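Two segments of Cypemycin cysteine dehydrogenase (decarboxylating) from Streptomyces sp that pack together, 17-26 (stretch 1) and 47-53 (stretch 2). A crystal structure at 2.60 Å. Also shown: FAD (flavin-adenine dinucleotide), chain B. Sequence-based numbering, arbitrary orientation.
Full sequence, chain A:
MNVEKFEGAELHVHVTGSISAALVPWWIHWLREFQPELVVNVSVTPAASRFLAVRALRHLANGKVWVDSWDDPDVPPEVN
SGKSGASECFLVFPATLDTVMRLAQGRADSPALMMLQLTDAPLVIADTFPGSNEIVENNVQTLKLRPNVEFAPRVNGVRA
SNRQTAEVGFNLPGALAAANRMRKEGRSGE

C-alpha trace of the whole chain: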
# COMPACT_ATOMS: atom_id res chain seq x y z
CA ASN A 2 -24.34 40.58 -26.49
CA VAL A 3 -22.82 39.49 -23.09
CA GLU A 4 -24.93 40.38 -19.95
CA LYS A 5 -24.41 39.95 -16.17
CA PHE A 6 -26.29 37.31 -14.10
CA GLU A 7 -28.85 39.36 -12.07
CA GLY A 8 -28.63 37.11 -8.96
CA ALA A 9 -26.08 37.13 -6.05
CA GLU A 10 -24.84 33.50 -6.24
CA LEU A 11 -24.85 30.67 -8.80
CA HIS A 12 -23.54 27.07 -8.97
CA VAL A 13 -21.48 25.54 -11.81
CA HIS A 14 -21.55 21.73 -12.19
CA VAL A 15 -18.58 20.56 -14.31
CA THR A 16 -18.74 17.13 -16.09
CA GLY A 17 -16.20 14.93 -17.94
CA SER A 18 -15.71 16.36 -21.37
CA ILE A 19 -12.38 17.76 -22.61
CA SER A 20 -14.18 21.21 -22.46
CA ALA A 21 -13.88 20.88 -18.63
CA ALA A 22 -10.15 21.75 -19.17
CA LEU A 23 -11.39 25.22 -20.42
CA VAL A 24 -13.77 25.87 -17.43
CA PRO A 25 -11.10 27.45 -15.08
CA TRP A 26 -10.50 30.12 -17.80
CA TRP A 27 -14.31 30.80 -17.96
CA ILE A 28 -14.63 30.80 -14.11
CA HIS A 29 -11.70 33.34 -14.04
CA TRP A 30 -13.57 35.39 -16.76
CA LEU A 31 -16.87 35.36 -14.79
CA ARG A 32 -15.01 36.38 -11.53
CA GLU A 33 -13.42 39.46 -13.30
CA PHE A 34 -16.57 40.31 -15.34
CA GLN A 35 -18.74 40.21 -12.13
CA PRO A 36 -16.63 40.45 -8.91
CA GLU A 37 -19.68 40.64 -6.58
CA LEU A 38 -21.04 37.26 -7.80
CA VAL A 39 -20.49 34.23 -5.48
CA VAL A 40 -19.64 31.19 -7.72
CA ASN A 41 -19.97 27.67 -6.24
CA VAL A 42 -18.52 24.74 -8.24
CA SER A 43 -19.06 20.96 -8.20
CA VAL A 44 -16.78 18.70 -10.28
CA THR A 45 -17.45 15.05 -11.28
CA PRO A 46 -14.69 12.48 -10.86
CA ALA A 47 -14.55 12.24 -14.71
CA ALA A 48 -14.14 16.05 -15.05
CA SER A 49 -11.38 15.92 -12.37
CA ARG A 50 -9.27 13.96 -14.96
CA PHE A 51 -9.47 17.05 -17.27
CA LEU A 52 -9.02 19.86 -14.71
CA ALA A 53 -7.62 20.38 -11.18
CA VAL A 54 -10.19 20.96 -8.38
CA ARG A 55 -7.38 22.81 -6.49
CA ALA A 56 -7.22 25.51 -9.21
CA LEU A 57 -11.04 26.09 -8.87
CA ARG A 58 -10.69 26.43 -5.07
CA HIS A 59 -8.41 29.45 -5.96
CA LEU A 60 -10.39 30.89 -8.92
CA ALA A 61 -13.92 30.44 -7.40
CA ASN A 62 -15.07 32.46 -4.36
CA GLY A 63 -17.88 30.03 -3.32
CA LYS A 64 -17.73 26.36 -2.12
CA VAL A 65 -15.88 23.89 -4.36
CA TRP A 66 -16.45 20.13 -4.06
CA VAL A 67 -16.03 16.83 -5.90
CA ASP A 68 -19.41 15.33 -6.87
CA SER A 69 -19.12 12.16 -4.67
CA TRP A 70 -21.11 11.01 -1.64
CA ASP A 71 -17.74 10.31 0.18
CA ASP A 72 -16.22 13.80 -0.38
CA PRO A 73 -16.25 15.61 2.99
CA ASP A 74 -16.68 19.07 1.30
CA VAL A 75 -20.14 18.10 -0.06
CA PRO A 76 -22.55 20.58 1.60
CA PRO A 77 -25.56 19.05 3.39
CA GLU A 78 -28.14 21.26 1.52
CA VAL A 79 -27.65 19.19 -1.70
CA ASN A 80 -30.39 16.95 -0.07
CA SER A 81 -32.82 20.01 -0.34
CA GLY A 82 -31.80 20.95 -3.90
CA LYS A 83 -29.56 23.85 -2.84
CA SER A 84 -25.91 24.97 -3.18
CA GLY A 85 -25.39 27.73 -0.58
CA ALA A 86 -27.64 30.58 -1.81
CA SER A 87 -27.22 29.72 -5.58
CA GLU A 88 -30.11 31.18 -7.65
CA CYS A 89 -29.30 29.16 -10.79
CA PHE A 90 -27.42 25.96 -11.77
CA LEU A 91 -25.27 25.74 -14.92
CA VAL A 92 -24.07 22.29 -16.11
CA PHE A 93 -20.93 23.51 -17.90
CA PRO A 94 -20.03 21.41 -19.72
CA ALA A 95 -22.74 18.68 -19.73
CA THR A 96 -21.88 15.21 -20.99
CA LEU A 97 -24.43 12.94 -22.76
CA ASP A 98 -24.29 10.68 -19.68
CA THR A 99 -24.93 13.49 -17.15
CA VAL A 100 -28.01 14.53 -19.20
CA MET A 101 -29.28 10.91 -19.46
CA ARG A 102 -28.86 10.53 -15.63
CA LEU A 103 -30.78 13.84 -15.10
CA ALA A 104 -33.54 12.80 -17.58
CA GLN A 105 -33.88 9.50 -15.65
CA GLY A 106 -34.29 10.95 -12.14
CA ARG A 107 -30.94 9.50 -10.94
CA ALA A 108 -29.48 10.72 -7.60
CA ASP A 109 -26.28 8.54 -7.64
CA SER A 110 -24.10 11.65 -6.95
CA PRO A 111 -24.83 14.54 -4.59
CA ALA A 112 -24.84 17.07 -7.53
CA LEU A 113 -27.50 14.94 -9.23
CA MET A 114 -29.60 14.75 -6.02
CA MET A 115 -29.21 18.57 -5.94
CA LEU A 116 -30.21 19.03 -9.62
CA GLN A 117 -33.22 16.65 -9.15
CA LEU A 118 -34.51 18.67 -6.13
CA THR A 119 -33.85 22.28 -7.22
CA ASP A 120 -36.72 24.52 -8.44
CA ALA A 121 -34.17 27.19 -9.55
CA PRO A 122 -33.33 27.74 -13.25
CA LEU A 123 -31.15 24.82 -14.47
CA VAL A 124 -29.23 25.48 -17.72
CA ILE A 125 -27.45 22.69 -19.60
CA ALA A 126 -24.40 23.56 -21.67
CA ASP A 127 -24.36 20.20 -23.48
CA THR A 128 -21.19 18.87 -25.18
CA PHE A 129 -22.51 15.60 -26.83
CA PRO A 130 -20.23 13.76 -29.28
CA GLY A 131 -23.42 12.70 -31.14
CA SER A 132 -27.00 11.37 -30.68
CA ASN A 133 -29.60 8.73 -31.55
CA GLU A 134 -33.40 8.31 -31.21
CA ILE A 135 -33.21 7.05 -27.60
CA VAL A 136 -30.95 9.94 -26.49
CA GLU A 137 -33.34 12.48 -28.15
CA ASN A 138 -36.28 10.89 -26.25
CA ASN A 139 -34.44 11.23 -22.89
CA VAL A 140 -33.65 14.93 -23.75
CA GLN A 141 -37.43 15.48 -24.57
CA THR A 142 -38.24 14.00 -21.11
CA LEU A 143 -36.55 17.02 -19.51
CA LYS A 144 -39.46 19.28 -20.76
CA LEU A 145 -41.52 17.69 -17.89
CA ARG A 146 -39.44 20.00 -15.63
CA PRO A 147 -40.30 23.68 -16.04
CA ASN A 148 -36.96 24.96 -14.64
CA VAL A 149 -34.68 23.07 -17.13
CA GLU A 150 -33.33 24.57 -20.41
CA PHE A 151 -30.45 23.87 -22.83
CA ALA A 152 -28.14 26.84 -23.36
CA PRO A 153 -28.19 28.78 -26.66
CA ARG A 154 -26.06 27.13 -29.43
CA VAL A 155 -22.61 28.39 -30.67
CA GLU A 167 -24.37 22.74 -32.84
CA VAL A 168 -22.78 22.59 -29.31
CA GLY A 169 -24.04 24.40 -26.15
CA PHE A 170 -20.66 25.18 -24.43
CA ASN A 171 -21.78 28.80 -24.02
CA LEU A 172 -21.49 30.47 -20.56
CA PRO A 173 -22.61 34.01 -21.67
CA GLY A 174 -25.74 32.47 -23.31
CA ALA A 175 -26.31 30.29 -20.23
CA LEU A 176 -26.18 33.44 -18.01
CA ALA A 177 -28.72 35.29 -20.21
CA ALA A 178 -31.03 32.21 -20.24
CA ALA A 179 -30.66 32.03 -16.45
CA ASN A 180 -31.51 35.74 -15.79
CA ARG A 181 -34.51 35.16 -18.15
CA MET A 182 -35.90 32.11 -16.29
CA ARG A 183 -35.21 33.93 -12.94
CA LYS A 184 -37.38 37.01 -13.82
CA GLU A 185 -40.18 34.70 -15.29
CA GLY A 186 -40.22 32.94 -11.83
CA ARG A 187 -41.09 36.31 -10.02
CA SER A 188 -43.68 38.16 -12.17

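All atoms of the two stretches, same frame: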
# COMPACT_ATOMS: atom_id res chain seq x y z
N GLY A 17 -17.42 15.52 -17.36
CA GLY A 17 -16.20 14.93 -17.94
C GLY A 17 -16.15 15.00 -19.44
O GLY A 17 -16.00 13.97 -20.12
N SER A 18 -16.13 16.19 -19.97
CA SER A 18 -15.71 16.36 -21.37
C SER A 18 -14.42 17.17 -21.37
O SER A 18 -14.11 17.89 -20.39
CB SER A 18 -16.81 16.96 -22.19
OG SER A 18 -17.13 18.26 -21.76
N ILE A 19 -13.68 17.05 -22.46
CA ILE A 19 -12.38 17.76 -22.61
C ILE A 19 -12.63 19.28 -22.43
O ILE A 19 -11.75 19.94 -21.86
CB ILE A 19 -11.71 17.35 -23.93
CG1 ILE A 19 -10.27 17.84 -23.98
CG2 ILE A 19 -12.52 17.78 -25.13
CD1 ILE A 19 -9.44 17.16 -22.91
N SER A 20 -13.81 19.80 -22.75
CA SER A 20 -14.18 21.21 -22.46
C SER A 20 -14.02 21.53 -20.97
O SER A 20 -13.94 22.70 -20.63
CB SER A 20 -15.57 21.55 -22.90
OG SER A 20 -15.74 21.29 -24.28
N ALA A 21 -14.03 20.56 -20.07
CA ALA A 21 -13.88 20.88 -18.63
C ALA A 21 -12.51 21.53 -18.43
O ALA A 21 -12.43 22.36 -17.58
CB ALA A 21 -14.05 19.67 -17.77
N ALA A 22 -11.52 21.17 -19.24
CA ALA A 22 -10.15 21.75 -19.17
C ALA A 22 -10.21 23.29 -19.35
O ALA A 22 -9.32 23.97 -18.78
CB ALA A 22 -9.24 21.12 -20.18
N LEU A 23 -11.21 23.79 -20.08
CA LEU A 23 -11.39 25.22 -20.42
C LEU A 23 -12.22 25.96 -19.36
O LEU A 23 -12.27 27.17 -19.42
CB LEU A 23 -12.11 25.32 -21.76
CG LEU A 23 -11.21 25.33 -22.99
CD1 LEU A 23 -10.19 24.24 -22.94
CD2 LEU A 23 -12.06 25.18 -24.25
N VAL A 24 -12.85 25.26 -18.41
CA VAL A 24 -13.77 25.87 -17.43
C VAL A 24 -13.00 26.82 -16.51
O VAL A 24 -13.51 27.89 -16.26
CB VAL A 24 -14.54 24.80 -16.65
CG1 VAL A 24 -15.34 25.36 -15.49
CG2 VAL A 24 -15.47 24.10 -17.60
N PRO A 25 -11.80 26.49 -15.95
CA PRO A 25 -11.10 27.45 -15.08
C PRO A 25 -10.87 28.82 -15.74
O PRO A 25 -11.03 29.82 -15.07
CB PRO A 25 -9.76 26.77 -14.81
CG PRO A 25 -10.09 25.30 -14.94
CD PRO A 25 -11.07 25.22 -16.08
N TRP A 26 -10.57 28.84 -17.03
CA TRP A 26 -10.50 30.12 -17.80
C TRP A 26 -11.84 30.87 -17.74
O TRP A 26 -11.84 32.08 -17.40
CB TRP A 26 -10.05 29.84 -19.24
CG TRP A 26 -9.74 31.08 -20.01
CD1 TRP A 26 -8.52 31.64 -20.21
CD2 TRP A 26 -10.69 31.94 -20.68
NE1 TRP A 26 -8.63 32.77 -20.97
CE2 TRP A 26 -9.95 32.98 -21.27
CE3 TRP A 26 -12.07 31.91 -20.85
CZ2 TRP A 26 -10.53 34.00 -22.00
CZ3 TRP A 26 -12.66 32.91 -21.59
CH2 TRP A 26 -11.90 33.93 -22.16
N ALA A 47 -14.98 12.25 -13.30
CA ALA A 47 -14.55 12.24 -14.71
C ALA A 47 -13.93 13.60 -15.01
O ALA A 47 -12.86 13.66 -15.59
CB ALA A 47 -15.71 11.93 -15.62
N ALA A 48 -14.61 14.69 -14.68
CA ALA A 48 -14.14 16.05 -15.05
C ALA A 48 -12.80 16.33 -14.35
O ALA A 48 -12.00 17.12 -14.86
CB ALA A 48 -15.16 17.08 -14.65
N SER A 49 -12.59 15.72 -13.20
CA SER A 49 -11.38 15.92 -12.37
C SER A 49 -10.19 15.24 -13.06
O SER A 49 -9.13 15.48 -12.62
CB SER A 49 -11.56 15.42 -10.95
OG SER A 49 -11.52 13.98 -10.89
N ARG A 50 -10.39 14.49 -14.13
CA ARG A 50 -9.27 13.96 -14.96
C ARG A 50 -8.89 15.00 -16.01
O ARG A 50 -7.90 14.76 -16.68
CB ARG A 50 -9.66 12.66 -15.70
CG ARG A 50 -9.93 11.44 -14.81
CD ARG A 50 -10.36 10.18 -15.59
NE ARG A 50 -11.66 10.22 -16.30
CZ ARG A 50 -12.67 9.31 -16.21
NH1 ARG A 50 -12.57 8.25 -15.42
NH2 ARG A 50 -13.80 9.46 -16.90
N PHE A 51 -9.71 16.04 -16.20
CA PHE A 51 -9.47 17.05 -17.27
C PHE A 51 -9.17 18.43 -16.69
O PHE A 51 -8.69 19.30 -17.44
CB PHE A 51 -10.64 17.11 -18.25
CG PHE A 51 -10.82 15.83 -19.03
CD1 PHE A 51 -9.74 15.18 -19.63
CD2 PHE A 51 -12.09 15.26 -19.18
CE1 PHE A 51 -9.93 14.01 -20.35
CE2 PHE A 51 -12.28 14.08 -19.87
CZ PHE A 51 -11.20 13.46 -20.45
N LEU A 52 -9.43 18.62 -15.40
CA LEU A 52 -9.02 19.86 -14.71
C LEU A 52 -8.58 19.54 -13.28
O LEU A 52 -8.71 18.39 -12.88
CB LEU A 52 -10.15 20.88 -14.77
CG LEU A 52 -11.45 20.49 -14.09
CD1 LEU A 52 -11.29 20.41 -12.59
CD2 LEU A 52 -12.51 21.53 -14.41
N ALA A 53 -8.06 20.53 -12.57
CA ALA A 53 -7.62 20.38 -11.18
C ALA A 53 -8.63 21.10 -10.28
O ALA A 53 -8.81 22.33 -10.42
CB ALA A 53 -6.22 20.89 -11.06
PA FAD B . -19.34 10.93 -13.45
O1A FAD B . -19.75 11.26 -12.05
O2A FAD B . -17.88 10.89 -13.77
O5B FAD B . -20.02 9.54 -13.89
C5B FAD B . -19.29 8.31 -13.66
C4B FAD B . -20.27 7.16 -13.59
O4B FAD B . -19.99 6.38 -12.39
C3B FAD B . -21.75 7.55 -13.50
O3B FAD B . -22.57 6.62 -14.21
C2B FAD B . -22.02 7.48 -11.99
O2B FAD B . -23.38 7.25 -11.69
C1B FAD B . -21.15 6.30 -11.59
N9A FAD B . -20.73 6.33 -10.19
C8A FAD B . -21.42 6.85 -9.12
N7A FAD B . -20.76 6.71 -7.99
C5A FAD B . -19.58 6.07 -8.34
C6A FAD B . -18.47 5.64 -7.59
N6A FAD B . -18.36 5.81 -6.28
N1A FAD B . -17.46 5.03 -8.26
C2A FAD B . -17.58 4.87 -9.59
N3A FAD B . -18.58 5.23 -10.39
C4A FAD B . -19.56 5.83 -9.70
N1 FAD B . -18.74 12.60 -23.08
C2 FAD B . -19.60 13.53 -23.54
O2 FAD B . -20.82 13.43 -23.34
N3 FAD B . -19.19 14.62 -24.24
C4 FAD B . -17.86 14.83 -24.53
O4 FAD B . -17.53 15.82 -25.17
C4X FAD B . -16.93 13.89 -24.07
N5 FAD B . -15.66 14.08 -24.33
C5X FAD B . -14.77 13.14 -23.87
C6 FAD B . -13.41 13.33 -24.14
C7 FAD B . -12.46 12.43 -23.71
C7M FAD B . -11.00 12.67 -24.02
C8 FAD B . -12.86 11.29 -22.97
C8M FAD B . -11.85 10.29 -22.49
C9 FAD B . -14.20 11.10 -22.70
C9A FAD B . -15.18 12.01 -23.13
N10 FAD B . -16.54 11.84 -22.88
C10 FAD B . -17.46 12.77 -23.33
C1' FAD B . -17.00 10.67 -22.11
C2' FAD B . -17.29 11.01 -20.66
O2' FAD B . -16.08 11.36 -20.00
C3' FAD B . -17.93 9.82 -19.94
O3' FAD B . -19.24 9.60 -20.46
C4' FAD B . -18.02 10.00 -18.42
O4' FAD B . -18.61 8.84 -17.84
C5' FAD B . -18.82 11.22 -18.03
O5' FAD B . -19.03 11.23 -16.59
P FAD B . -19.64 12.53 -15.89
O1P FAD B . -20.87 12.93 -16.64
O2P FAD B . -18.55 13.53 -15.72
O3P FAD B . -20.06 11.95 -14.46

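No hydrogen bond joins these two stretches; they are held by apolar packing and by a cofactor that grips both. Phe51 makes the largest single contribution, with more area covered by the other stretch than any other residue. Its CA-to-CB bond points toward stretch 1, and chi1 in m with chi2 at -46° lays the ring beside the backbone of the opposing turn. Ile19 CA lies over one ring face, while Gly17 O approaches the ring edge, 3.7 Å from Phe51 CE2. Ile19 starts sideways, yet chi1 t and chi2 p bring its end back, so that Ile19 CD1 reaches Phe51 CD1 at 3.8 Å. The far end of the ring meets the flavin, with Phe51 CZ 3.6 Å from FAD C7.

Leu52, with both chi angles in p, brings CD2 against Ala21, Val24 and Pro25. Leu52 CD2 sits 3.3 Å from Ala21 O, 4.1 Å from Ala21 CB and 4.3 Å from Pro25 CD. The CA-to-CB bond of Ala21 points toward stretch 2, and its CB lies near Ala48 CB at 4.2 Å and Phe51 CB at 4.3 Å. At Ala22 the backbones are near each other, with Ala22 CA 3.3 Å from Phe51 O in a CA-H...O contact.

At the other end Gly17 CA comes within 3.6 Å of Ala48 N and 3.8 Å of Ala47 CB. A CB on Gly17 would lie 2.5 Å from Ala47 CB, a clash, so the glycine is a steric requirement of this backbone arrangement. FAD ties this end together: Gly17 N donates to FAD O2P (2.8 Å), FAD O2' donates to Gly17 O (2.6 Å), and Ala47 N donates to FAD O2A (3.2 Å). The CA-to-CB bond of Ser18 points away from stretch 2; chi1 is p, and its OG is hydrogen-bonded elsewhere in the structure.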